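Local atomic coordinates of methanogen homoaconitase small subunit (Methanocaldococcus jannaschii, PDB entry 2PKP), a protein that forms, with its large-subunit partner, a hydro-lyase that interconverts homocitrate, cis-homoaconitate and homoisocitrate, with broad specificity for cis-unsaturated tricarboxylic acids. Residues Ala95-Leu100 against Gly150-Tyr155. Sequence-based numbering, arbitrary orientation.
Sequences AINVGL and GGLVNY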
loop_
_atom_site.group_PDB
_atom_site.type_symbol
_atom_site.label_atom_id
_atom_site.label_comp_id
_atom_site.label_asym_id
_atom_site.label_seq_id
_atom_site.Cartn_x
_atom_site.Cartn_y
_atom_site.Cartn_z
ATOM N N ALA A 95 -3.636 13.075 -9.405
ATOM C CA ALA A 95 -3.221 11.739 -9.003
ATOM C C ALA A 95 -1.829 11.800 -8.375
ATOM O O ALA A 95 -1.606 11.273 -7.286
ATOM C CB ALA A 95 -3.214 10.805 -10.206
ATOM N N ILE A 96 -0.899 12.442 -9.073
ATOM C CA ILE A 96 0.469 12.587 -8.580
ATOM C C ILE A 96 0.466 13.218 -7.188
ATOM O O ILE A 96 1.125 12.735 -6.265
ATOM C CB ILE A 96 1.312 13.502 -9.504
ATOM C CG1 ILE A 96 1.433 12.889 -10.902
ATOM C CG2 ILE A 96 2.691 13.732 -8.889
ATOM C CD1 ILE A 96 2.181 11.575 -10.943
ATOM N N ASN A 97 -0.293 14.297 -7.039
ATOM C CA ASN A 97 -0.348 15.006 -5.769
ATOM C C ASN A 97 -0.945 14.273 -4.570
ATOM O O ASN A 97 -0.714 14.688 -3.437
ATOM C CB ASN A 97 -1.027 16.362 -5.966
ATOM C CG ASN A 97 -0.185 17.305 -6.817
ATOM O OD1 ASN A 97 1.047 17.246 -6.790
ATOM N ND2 ASN A 97 -0.842 18.184 -7.560
ATOM N N VAL A 98 -1.704 13.200 -4.799
ATOM C CA VAL A 98 -2.261 12.431 -3.682
ATOM C C VAL A 98 -1.549 11.092 -3.546
ATOM O O VAL A 98 -1.902 10.278 -2.697
ATOM C CB VAL A 98 -3.781 12.141 -3.830
ATOM C CG1 VAL A 98 -4.568 13.450 -3.851
ATOM C CG2 VAL A 98 -4.041 11.311 -5.076
ATOM N N GLY A 99 -0.548 10.860 -4.388
ATOM C CA GLY A 99 0.188 9.607 -4.316
ATOM C C GLY A 99 -0.395 8.456 -5.127
ATOM O O GLY A 99 -0.033 7.299 -4.917
ATOM N N LEU A 100 -1.306 8.764 -6.045
ATOM C CA LEU A 100 -1.914 7.734 -6.893
ATOM C C LEU A 100 -1.067 7.672 -8.159
ATOM O O LEU A 100 -0.904 8.676 -8.847
ATOM C CB LEU A 100 -3.360 8.115 -7.238
ATOM C CG LEU A 100 -4.159 7.169 -8.137
ATOM C CD1 LEU A 100 -4.239 5.787 -7.497
ATOM C CD2 LEU A 100 -5.557 7.746 -8.369
ATOM N N GLY A 150 4.739 10.060 -1.623
ATOM C CA GLY A 150 3.356 9.724 -1.325
ATOM C C GLY A 150 2.362 10.857 -1.514
ATOM O O GLY A 150 1.223 10.780 -1.046
ATOM N N GLY A 151 2.777 11.914 -2.201
ATOM C CA GLY A 151 1.876 13.031 -2.416
ATOM C C GLY A 151 2.560 14.365 -2.209
ATOM O O GLY A 151 3.649 14.431 -1.636
ATOM N N LEU A 152 1.916 15.433 -2.668
ATOM C CA LEU A 152 2.477 16.772 -2.557
ATOM C C LEU A 152 2.755 17.192 -1.117
ATOM O O LEU A 152 3.820 17.741 -0.818
ATOM C CB LEU A 152 1.544 17.781 -3.220
ATOM C CG LEU A 152 2.061 19.219 -3.336
ATOM C CD1 LEU A 152 3.435 19.234 -3.999
ATOM C CD2 LEU A 152 1.072 20.039 -4.146
ATOM N N VAL A 153 1.802 16.933 -0.226
ATOM C CA VAL A 153 1.962 17.293 1.178
ATOM C C VAL A 153 3.252 16.718 1.757
ATOM O O VAL A 153 4.096 17.464 2.261
ATOM C CB VAL A 153 0.763 16.807 2.019
ATOM C CG1 VAL A 153 1.001 17.104 3.492
ATOM C CG2 VAL A 153 -0.510 17.497 1.546
ATOM N N ASN A 154 3.411 15.401 1.683
ATOM C CA ASN A 154 4.616 14.767 2.205
ATOM C C ASN A 154 5.870 15.333 1.561
ATOM O O ASN A 154 6.858 15.612 2.239
ATOM C CB ASN A 154 4.578 13.257 1.981
ATOM C CG ASN A 154 3.535 12.578 2.829
ATOM O OD1 ASN A 154 3.117 13.112 3.856
ATOM N ND2 ASN A 154 3.119 11.388 2.419
ATOM N N TYR A 155 5.831 15.489 0.243
ATOM C CA TYR A 155 6.969 16.032 -0.482
ATOM C C TYR A 155 7.395 17.354 0.150
ATOM O O TYR A 155 8.577 17.575 0.405
ATOM C CB TYR A 155 6.602 16.264 -1.949
ATOM C CG TYR A 155 7.672 16.972 -2.746
ATOM C CD1 TYR A 155 8.779 16.283 -3.244
ATOM C CD2 TYR A 155 7.588 18.343 -2.984
ATOM C CE1 TYR A 155 9.779 16.947 -3.961
ATOM C CE2 TYR A 155 8.580 19.014 -3.696
ATOM C CZ TYR A 155 9.671 18.313 -4.182
ATOM O OH TYR A 155 10.643 18.989 -4.883
HETATM O O HOH W 1 -0.729 15.349 -0.912
#
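Leu152 N donates to Asn97 O (2.8 Å, N-H...O angle 161°), standing above the carbonyl plane rather than in it. A water gives a second bond to the same oxygen (2.6 Å) and accepts from Val153 N, so the last-turn carbonyl of one helix is tied directly and through solvent to the first two amides of the next. Glycines on both sides allow the backbones to come close, 4.3 Å between Gly99 CA and Gly151 CA. With no side chain in the way, Asn97 O lies 3.2 Å from the CA of Gly151, the N-cap of helix 152-164, and Gly150 O 3.6 Å from Gly99 CA. Gly99 and Gly150 each follow a helix and close it with a Schellman motif, at positive phi. The side-chain contact pairs Asn97 and Leu152, which run side by side in the same direction. Leu152 CG is anti to the backbone N (chi1 -173°). Leu152 CB and CD2 both rest against Asn97 OD1 from one side, at 3.6 Å and 3.8 Å. The contact thus joins the end of helix 89-98 to the short link, Ala149 to Gly151, between helices 141-148 and 152-164: Ile96 packs on helix 141-148, Val98 and Leu100 on helix 68-75, and strand 101-104 at the sheet edge follows directly.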